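Local coordinates for RNA-induced transcriptional silencing complex protein tas3 (Schizosaccharomyces pombe, PDB 3D1B), which forms the core of the RITS complex with Ago1 and Chp1 and serves RNAi-dependent heterochromatin formation, this chain being its C-terminal all-helical alpha motif, at residues E36-V41 / S53-L58; P75-F80 / L101-N106; S82-Q87 / Q114-A119. All coordinates share one frame; numbering follows the deposited sequence.

Interaction 1: E36-V41 / S53-L58; sequences EALVKV and SQVLQL
Val41 and Val55 meet with the same rotamer: in each, CG1 stands anti to the backbone N (chi1 173° in Val41, 169° in Val55) and CG2 lies beside it. In Val41, whose CB already points at helix 52-60, this sends both methyls across as a fork. CG1 comes over the backbone of the other helix, 4.1 Å from CA of Val55 and also 4.1 Å from CG2 of that residue. It rests at the same time against CD1 of Leu58, at 4.0 Å. The second prong, CG2 of Val41, presses on the root of the leucine, 3.9 Å from CB of Leu58. Val41 is thus held between two residues one helical turn apart. Val55 uses its other methyl one turn back along helix 32-46, where Leu38 slants across to it and brings CD1 to 3.8 Å from CG1 of Val55.

The two helices run roughly antiparallel, with 140° between their directions and segment axes 10.0 Å apart at closest approach. They form a helical hairpin, and Ile50, from the connection between them, packs on Val41, Val55 and Leu58 together. Leu56, whose CB points away from helix 32-46, packs on helix 89-105; Gln54 and Gln57 hydrogen-bond to Thr103 of the second subunit, whose Tyr99 packs on Leu58.

All the groups that touch are hydrocarbon, and every residue carrying them is buried. No hydrogen bond or charge pair ties the two segments, so their pairing rests on the fit of branched aliphatic side chains and the exclusion of water.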
loop_
_atom_site.group_PDB
_atom_site.type_symbol
_atom_site.label_atom_id
_atom_site.label_comp_id
_atom_site.label_asym_id
_atom_site.label_seq_id
_atom_site.Cartn_x
_atom_site.Cartn_y
_atom_site.Cartn_z
ATOM N N GLU A 36 4.496 14.258 -11.547
ATOM C CA GLU A 36 4.165 15.205 -10.493
ATOM C C GLU A 36 3.846 14.473 -9.192
ATOM O O GLU A 36 4.221 14.918 -8.108
ATOM C CB GLU A 36 2.973 16.063 -10.925
ATOM C CG GLU A 36 3.338 17.139 -11.944
ATOM C CD GLU A 36 2.214 17.442 -12.920
ATOM O OE1 GLU A 36 1.047 17.540 -12.484
ATOM O OE2 GLU A 36 2.504 17.593 -14.128
ATOM N N ALA A 37 3.150 13.346 -9.309
ATOM C CA ALA A 37 2.778 12.550 -8.144
ATOM C C ALA A 37 4.012 11.954 -7.468
ATOM O O ALA A 37 4.118 11.939 -6.239
ATOM C CB ALA A 37 1.821 11.438 -8.569
ATOM N N LEU A 38 4.954 11.465 -8.266
ATOM C CA LEU A 38 6.163 10.873 -7.705
ATOM C C LEU A 38 6.926 11.889 -6.858
ATOM O O LEU A 38 7.469 11.549 -5.807
ATOM C CB LEU A 38 7.066 10.343 -8.822
ATOM C CG LEU A 38 8.349 9.656 -8.348
ATOM C CD1 LEU A 38 8.008 8.467 -7.449
ATOM C CD2 LEU A 38 9.150 9.205 -9.556
ATOM N N VAL A 39 6.953 13.139 -7.307
ATOM C CA VAL A 39 7.656 14.185 -6.570
ATOM C C VAL A 39 7.098 14.336 -5.158
ATOM O O VAL A 39 7.855 14.519 -4.200
ATOM C CB VAL A 39 7.565 15.546 -7.306
ATOM C CG1 VAL A 39 8.079 16.668 -6.410
ATOM C CG2 VAL A 39 8.372 15.486 -8.588
ATOM N N LYS A 40 5.777 14.245 -5.032
ATOM C CA LYS A 40 5.122 14.386 -3.735
ATOM C C LYS A 40 5.141 13.095 -2.920
ATOM O O LYS A 40 5.186 13.129 -1.690
ATOM C CB LYS A 40 3.665 14.830 -3.918
ATOM C CG LYS A 40 3.470 16.116 -4.712
ATOM C CD LYS A 40 2.055 16.648 -4.515
ATOM C CE LYS A 40 1.750 17.852 -5.398
ATOM N NZ LYS A 40 1.138 17.459 -6.703
ATOM N N VAL A 41 5.112 11.961 -3.612
ATOM C CA VAL A 41 5.090 10.652 -2.965
ATOM C C VAL A 41 6.433 10.126 -2.477
ATOM O O VAL A 41 6.526 9.569 -1.382
ATOM C CB VAL A 41 4.494 9.581 -3.916
ATOM C CG1 VAL A 41 4.645 8.198 -3.306
ATOM C CG2 VAL A 41 3.026 9.876 -4.194
ATOM N N SER A 53 5.998 -0.762 -3.511
ATOM C CA SER A 53 4.719 -1.200 -4.060
ATOM C C SER A 53 3.694 -0.100 -3.838
ATOM O O SER A 53 2.840 0.152 -4.687
ATOM C CB SER A 53 4.245 -2.484 -3.378
ATOM O OG SER A 53 5.119 -3.554 -3.685
ATOM N N GLN A 54 3.790 0.554 -2.687
ATOM C CA GLN A 54 2.878 1.631 -2.347
ATOM C C GLN A 54 3.154 2.846 -3.225
ATOM O O GLN A 54 2.228 3.537 -3.637
ATOM C CB GLN A 54 3.012 1.980 -0.863
ATOM C CG GLN A 54 2.516 0.855 0.043
ATOM C CD GLN A 54 2.780 1.108 1.509
ATOM O OE1 GLN A 54 3.932 1.157 1.949
ATOM N NE2 GLN A 54 1.711 1.264 2.281
ATOM N N VAL A 55 4.430 3.101 -3.513
ATOM C CA VAL A 55 4.780 4.225 -4.381
ATOM C C VAL A 55 4.121 4.005 -5.744
ATOM O O VAL A 55 3.506 4.914 -6.304
ATOM C CB VAL A 55 6.313 4.338 -4.578
ATOM C CG1 VAL A 55 6.620 5.345 -5.684
ATOM C CG2 VAL A 55 6.972 4.764 -3.282
ATOM N N LEU A 56 4.240 2.788 -6.267
ATOM C CA LEU A 56 3.651 2.461 -7.565
ATOM C C LEU A 56 2.147 2.660 -7.575
ATOM O O LEU A 56 1.588 3.219 -8.521
ATOM C CB LEU A 56 3.957 1.010 -7.944
ATOM C CG LEU A 56 5.392 0.692 -8.352
ATOM C CD1 LEU A 56 5.504 -0.794 -8.665
ATOM C CD2 LEU A 56 5.776 1.532 -9.571
ATOM N N GLN A 57 1.481 2.209 -6.519
ATOM C CA GLN A 57 0.036 2.349 -6.470
ATOM C C GLN A 57 -0.381 3.817 -6.416
ATOM O O GLN A 57 -1.303 4.232 -7.117
ATOM C CB GLN A 57 -0.528 1.589 -5.261
ATOM C CG GLN A 57 -2.017 1.296 -5.371
ATOM C CD GLN A 57 -2.507 0.349 -4.285
ATOM O OE1 GLN A 57 -1.757 -0.496 -3.803
ATOM N NE2 GLN A 57 -3.772 0.475 -3.912
ATOM N N LEU A 58 0.304 4.608 -5.595
ATOM C CA LEU A 58 -0.021 6.019 -5.465
ATOM C C LEU A 58 0.247 6.784 -6.750
ATOM O O LEU A 58 -0.596 7.562 -7.210
ATOM C CB LEU A 58 0.774 6.636 -4.309
ATOM C CG LEU A 58 0.319 6.125 -2.941
ATOM C CD1 LEU A 58 1.237 6.653 -1.850
ATOM C CD2 LEU A 58 -1.118 6.573 -2.696
#

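Interaction 2: P75-F80 / L101-N106; sequences PEQLMF and LVTGKN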
loop_
_atom_site.group_PDB
_atom_site.type_symbol
_atom_site.label_atom_id
_atom_site.label_comp_id
_atom_site.label_asym_id
_atom_site.label_seq_id
_atom_site.Cartn_x
_atom_site.Cartn_y
_atom_site.Cartn_z
ATOM N N PRO A 75 -12.286 -14.381 -18.572
ATOM C CA PRO A 75 -11.187 -15.285 -18.929
ATOM C C PRO A 75 -9.860 -14.569 -19.190
ATOM O O PRO A 75 -8.811 -15.011 -18.725
ATOM C CB PRO A 75 -11.714 -15.994 -20.178
ATOM C CG PRO A 75 -13.177 -16.044 -19.937
ATOM C CD PRO A 75 -13.474 -14.653 -19.402
ATOM N N GLU A 76 -9.905 -13.469 -19.935
ATOM C CA GLU A 76 -8.683 -12.728 -20.231
ATOM C C GLU A 76 -8.080 -12.139 -18.961
ATOM O O GLU A 76 -6.857 -12.067 -18.818
ATOM C CB GLU A 76 -8.954 -11.611 -21.241
ATOM C CG GLU A 76 -9.206 -12.111 -22.660
ATOM C CD GLU A 76 -10.653 -12.489 -22.909
ATOM O OE1 GLU A 76 -11.277 -13.126 -22.033
ATOM O OE2 GLU A 76 -11.166 -12.151 -23.995
ATOM N N GLN A 77 -8.936 -11.718 -18.038
ATOM C CA GLN A 77 -8.435 -11.151 -16.796
ATOM C C GLN A 77 -7.796 -12.227 -15.940
ATOM O O GLN A 77 -6.799 -11.975 -15.261
ATOM C CB GLN A 77 -9.560 -10.452 -16.040
ATOM C CG GLN A 77 -10.081 -9.247 -16.797
ATOM C CD GLN A 77 -10.960 -8.371 -15.949
ATOM O OE1 GLN A 77 -10.496 -7.750 -14.989
ATOM N NE2 GLN A 77 -12.244 -8.313 -16.291
ATOM N N LEU A 78 -8.358 -13.432 -15.976
ATOM C CA LEU A 78 -7.792 -14.529 -15.198
ATOM C C LEU A 78 -6.447 -14.950 -15.784
ATOM O O LEU A 78 -5.517 -15.268 -15.051
ATOM C CB LEU A 78 -8.753 -15.722 -15.167
ATOM C CG LEU A 78 -10.068 -15.450 -14.430
ATOM C CD1 LEU A 78 -10.944 -16.697 -14.469
ATOM C CD2 LEU A 78 -9.783 -15.048 -12.999
ATOM N N MET A 79 -6.337 -14.938 -17.106
ATOM C CA MET A 79 -5.079 -15.308 -17.742
ATOM C C MET A 79 -4.038 -14.238 -17.410
ATOM O O MET A 79 -2.859 -14.544 -17.230
ATOM C CB MET A 79 -5.258 -15.422 -19.256
ATOM C CG MET A 79 -4.149 -16.194 -19.960
ATOM S SD MET A 79 -4.007 -17.894 -19.351
ATOM C CE MET A 79 -5.550 -18.522 -19.812
ATOM N N PHE A 80 -4.477 -12.983 -17.331
ATOM C CA PHE A 80 -3.568 -11.881 -17.003
ATOM C C PHE A 80 -2.994 -12.099 -15.608
ATOM O O PHE A 80 -1.798 -11.916 -15.383
ATOM C CB PHE A 80 -4.306 -10.537 -17.032
ATOM C CG PHE A 80 -3.452 -9.360 -16.625
ATOM C CD1 PHE A 80 -2.674 -8.682 -17.566
ATOM C CD2 PHE A 80 -3.411 -8.941 -15.296
ATOM C CE1 PHE A 80 -1.867 -7.604 -17.188
ATOM C CE2 PHE A 80 -2.600 -7.858 -14.907
ATOM C CZ PHE A 80 -1.831 -7.194 -15.857
ATOM N N LEU A 101 -6.045 -0.263 -11.869
ATOM C CA LEU A 101 -6.631 0.673 -12.823
ATOM C C LEU A 101 -7.526 -0.058 -13.814
ATOM O O LEU A 101 -8.490 0.507 -14.331
ATOM C CB LEU A 101 -5.522 1.428 -13.569
ATOM C CG LEU A 101 -4.618 2.299 -12.686
ATOM C CD1 LEU A 101 -3.661 3.077 -13.581
ATOM C CD2 LEU A 101 -5.442 3.255 -11.848
ATOM N N VAL A 102 -7.199 -1.316 -14.089
ATOM C CA VAL A 102 -8.013 -2.114 -15.002
ATOM C C VAL A 102 -9.397 -2.310 -14.380
ATOM O O VAL A 102 -10.424 -1.991 -14.989
ATOM C CB VAL A 102 -7.366 -3.499 -15.261
ATOM C CG1 VAL A 102 -8.344 -4.412 -15.995
ATOM C CG2 VAL A 102 -6.084 -3.325 -16.073
ATOM N N THR A 103 -9.418 -2.815 -13.151
ATOM C CA THR A 103 -10.678 -3.062 -12.468
ATOM C C THR A 103 -11.418 -1.822 -11.982
ATOM O O THR A 103 -12.651 -1.765 -12.052
ATOM C CB THR A 103 -10.475 -4.003 -11.256
ATOM O OG1 THR A 103 -9.488 -3.448 -10.381
ATOM C CG2 THR A 103 -10.019 -5.379 -11.724
ATOM N N GLY A 104 -10.680 -0.826 -11.501
ATOM C CA GLY A 104 -11.325 0.363 -10.969
ATOM C C GLY A 104 -11.556 1.520 -11.912
ATOM O O GLY A 104 -12.422 2.370 -11.657
ATOM N N LYS A 105 -10.794 1.576 -12.999
ATOM C CA LYS A 105 -10.942 2.677 -13.939
ATOM C C LYS A 105 -11.088 2.220 -15.378
ATOM O O LYS A 105 -10.990 3.026 -16.305
ATOM C CB LYS A 105 -9.758 3.629 -13.794
ATOM C CG LYS A 105 -9.658 4.202 -12.391
ATOM C CD LYS A 105 -8.435 5.062 -12.221
ATOM C CE LYS A 105 -8.503 5.828 -10.911
ATOM N NZ LYS A 105 -7.304 6.686 -10.711
ATOM N N ASN A 106 -11.321 0.926 -15.561
ATOM C CA ASN A 106 -11.511 0.367 -16.892
ATOM C C ASN A 106 -10.317 0.523 -17.824
ATOM O O ASN A 106 -10.491 0.598 -19.039
ATOM C CB ASN A 106 -12.747 0.997 -17.539
ATOM C CG ASN A 106 -14.027 0.646 -16.805
ATOM O OD1 ASN A 106 -14.873 1.510 -16.556
ATOM N ND2 ASN A 106 -14.182 -0.625 -16.467
#
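Helix 74-84 and the C-terminal end of helix 89-105 approach each other here within the helical bundle of the Tas3 C-terminal region, and a single glutamine makes the bridge. Gln77 points its CB toward helix 89-105 and extends beyond CG (chi2 -167°), which carries the amide out to the neighbouring helix. Its carbonyl oxygen does the touching: OE1 of Gln77 lies 4.1 Å from CG1 of Val102, and the methyl CG2 of Thr103 is equally distant from that OE1. Thr103 meets the amide at a slant. Both contacts are van der Waals approaches of an oxygen to methyl groups, and no hydrogen bond links the two segments.

The chi1 of Thr103 (56°) leaves CG2 facing Gln77 and turns OG1 back to its own helix, where it hydrogen-bonds O of Tyr99, one turn earlier. The same Tyr99 offers its OH to OE1 of Gln77 in a weak hydrogen bond. A further weak bond, from NE2 of Gln77 to O of Gln72, ties the other end of the amide to the chain just ahead of helix 74-84. One turn on from the glutamine, the ring of Phe80 meets that of Tyr99 with the planes about 20° apart and packs on Leu109 and Ser113 of helix 109-122, which also reaches Val102 through Ala112.

The backbones stay well separated, 9.2 Å between CA of Gln77 and CA of Val102, and just 85 Å² is buried. This is a loose helix-helix contact at the partly exposed edge of an all-helical bundle, beside the Phe80-Tyr99 ring contact between the same two helices, with helix 109-122 packing on both.

Interaction 3: S82-Q87 / Q114-A119; sequences SNLEKQ and QILKEA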
loop_
_atom_site.group_PDB
_atom_site.type_symbol
_atom_site.label_atom_id
_atom_site.label_comp_id
_atom_site.label_asym_id
_atom_site.label_seq_id
_atom_site.Cartn_x
_atom_site.Cartn_y
_atom_site.Cartn_z
ATOM N N SER A 82 -2.816 -14.994 -13.952
ATOM C CA SER A 82 -1.987 -16.196 -13.899
ATOM C C SER A 82 -0.592 -15.850 -14.390
ATOM O O SER A 82 0.405 -16.346 -13.867
ATOM C CB SER A 82 -2.575 -17.319 -14.763
ATOM O OG SER A 82 -3.498 -18.102 -14.020
ATOM N N ASN A 83 -0.523 -14.978 -15.391
ATOM C CA ASN A 83 0.754 -14.568 -15.946
ATOM C C ASN A 83 1.484 -13.646 -14.979
ATOM O O ASN A 83 2.708 -13.700 -14.864
ATOM C CB ASN A 83 0.542 -13.856 -17.288
ATOM C CG ASN A 83 1.839 -13.378 -17.901
ATOM O OD1 ASN A 83 2.144 -12.184 -17.886
ATOM N ND2 ASN A 83 2.620 -14.313 -18.432
ATOM N N LEU A 84 0.723 -12.813 -14.270
ATOM C CA LEU A 84 1.297 -11.870 -13.317
ATOM C C LEU A 84 2.037 -12.581 -12.187
ATOM O O LEU A 84 3.077 -12.108 -11.720
ATOM C CB LEU A 84 0.189 -10.981 -12.736
ATOM C CG LEU A 84 0.631 -9.895 -11.748
ATOM C CD1 LEU A 84 1.714 -9.012 -12.385
ATOM C CD2 LEU A 84 -0.576 -9.051 -11.346
ATOM N N GLU A 85 1.501 -13.715 -11.749
ATOM C CA GLU A 85 2.109 -14.490 -10.667
ATOM C C GLU A 85 3.537 -14.937 -10.976
ATOM O O GLU A 85 4.330 -15.159 -10.063
ATOM C CB GLU A 85 1.266 -15.736 -10.374
ATOM C CG GLU A 85 -0.085 -15.443 -9.742
ATOM C CD GLU A 85 -0.003 -15.296 -8.234
ATOM O OE1 GLU A 85 1.130 -15.185 -7.708
ATOM O OE2 GLU A 85 -1.071 -15.285 -7.581
ATOM N N LYS A 86 3.859 -15.062 -12.260
ATOM C CA LYS A 86 5.180 -15.530 -12.682
ATOM C C LYS A 86 6.217 -14.449 -12.914
ATOM O O LYS A 86 7.384 -14.753 -13.178
ATOM C CB LYS A 86 5.042 -16.335 -13.969
ATOM C CG LYS A 86 4.077 -17.485 -13.833
ATOM C CD LYS A 86 4.020 -18.339 -15.082
ATOM C CE LYS A 86 3.349 -17.634 -16.239
ATOM N NZ LYS A 86 2.941 -18.649 -17.248
ATOM N N GLN A 87 5.804 -13.195 -12.814
ATOM C CA GLN A 87 6.715 -12.089 -13.069
ATOM C C GLN A 87 7.768 -11.838 -12.001
ATOM O O GLN A 87 7.631 -12.221 -10.854
ATOM C CB GLN A 87 5.911 -10.803 -13.265
ATOM C CG GLN A 87 4.868 -10.911 -14.364
ATOM C CD GLN A 87 5.474 -11.287 -15.698
ATOM O OE1 GLN A 87 6.348 -10.591 -16.209
ATOM N NE2 GLN A 87 5.009 -12.395 -16.273
ATOM N N GLN A 114 0.888 -4.477 -22.082
ATOM C CA GLN A 114 2.023 -3.803 -22.703
ATOM C C GLN A 114 2.910 -3.178 -21.626
ATOM O O GLN A 114 4.136 -3.291 -21.673
ATOM C CB GLN A 114 1.547 -2.717 -23.670
ATOM C CG GLN A 114 0.805 -3.247 -24.881
ATOM C CD GLN A 114 0.262 -2.130 -25.752
ATOM O OE1 GLN A 114 1.022 -1.322 -26.288
ATOM N NE2 GLN A 114 -1.057 -2.076 -25.894
ATOM N N ILE A 115 2.291 -2.515 -20.653
ATOM C CA ILE A 115 3.044 -1.886 -19.572
ATOM C C ILE A 115 3.829 -2.951 -18.803
ATOM O O ILE A 115 5.009 -2.769 -18.488
ATOM C CB ILE A 115 2.099 -1.151 -18.594
ATOM C CG1 ILE A 115 1.339 -0.043 -19.330
ATOM C CG2 ILE A 115 2.900 -0.553 -17.446
ATOM C CD1 ILE A 115 0.307 0.663 -18.478
ATOM N N LEU A 116 3.175 -4.069 -18.507
ATOM C CA LEU A 116 3.824 -5.145 -17.771
ATOM C C LEU A 116 5.007 -5.704 -18.555
ATOM O O LEU A 116 6.066 -5.974 -17.988
ATOM C CB LEU A 116 2.823 -6.271 -17.477
ATOM C CG LEU A 116 3.441 -7.508 -16.810
ATOM C CD1 LEU A 116 3.944 -7.160 -15.419
ATOM C CD2 LEU A 116 2.402 -8.621 -16.735
ATOM N N LYS A 117 4.823 -5.872 -19.859
ATOM C CA LYS A 117 5.880 -6.406 -20.707
ATOM C C LYS A 117 7.080 -5.465 -20.706
ATOM O O LYS A 117 8.230 -5.907 -20.698
ATOM C CB LYS A 117 5.370 -6.595 -22.137
ATOM C CG LYS A 117 6.385 -7.247 -23.063
ATOM C CD LYS A 117 6.669 -8.686 -22.654
ATOM C CE LYS A 117 8.093 -9.088 -23.011
ATOM N NZ LYS A 117 8.425 -8.778 -24.430
ATOM N N GLU A 118 6.809 -4.166 -20.704
ATOM C CA GLU A 118 7.875 -3.173 -20.701
ATOM C C GLU A 118 8.616 -3.231 -19.368
ATOM O O GLU A 118 9.847 -3.170 -19.324
ATOM C CB GLU A 118 7.279 -1.783 -20.916
ATOM C CG GLU A 118 8.234 -0.772 -21.489
ATOM C CD GLU A 118 7.544 0.541 -21.801
ATOM O OE1 GLU A 118 7.165 1.246 -20.850
ATOM O OE2 GLU A 118 7.369 0.859 -22.996
ATOM N N ALA A 119 7.865 -3.360 -18.278
ATOM C CA ALA A 119 8.466 -3.426 -16.951
ATOM C C ALA A 119 9.361 -4.654 -16.828
ATOM O O ALA A 119 10.444 -4.590 -16.240
ATOM C CB ALA A 119 7.377 -3.466 -15.879
#
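Leu116 projects from helix 109-122 into a shallow cradle made by Asn83, Leu84 and Gln87. Its two methyls divide the work. CD1 of Leu116 touches CG of Gln87 at 4.0 Å and CD1 of Leu84 at 4.2 Å, while CD2 meets the amide oxygen OD1 of Asn83 at 3.8 Å and also touches CG of Gln87, at 4.1 Å. The leucine stands with CG anti to its backbone N (chi1 175°), a setting that carries both methyls outward to the cradle.

Gln87 folds back toward Asn83, which helps to hold its part of the cradle in place. Bent at chi2 (-57°), the side chain brings NE2 to 3.0 Å from O of Asn83, in a nearly straight bond (170° at the hydrogen). The donor sits above the carbonyl plane, and N of Lys86 reaches that oxygen from the opposite face, gripping it twice. Farther out, Gln87 packs on Lys92 of helix 89-105, whose NZ bonds O of Glu85, and Ile115 packs on Val94 and Ile98 of the same helix.

Helix 74-84 and the type I turn from Leu84 to Gln87 together receive this leucine, a helix-to-turn packing of the all-helical Tas3 C-terminal region.

Interactions 2 and 3 belong together: both draw on helix 74-84, which meets helix 89-105 in one and helix 109-122 in the other, and their centres are 13 Å apart. Their segments alternate along the chain, and helix 74-84 packs on both of the helices that follow it. Interaction 1 precedes them in sequence and lies across the chain's centre, 22 Å from interaction 2 and 20 Å from interaction 3 between centres. Helix 89-105 connects the halves, since it packs on Leu56 of helix 52-60 as well. The second subunit adds another tie: its Thr103, the counterpart of a residue in interaction 2, binds Gln54 and Gln57 beside interaction 1.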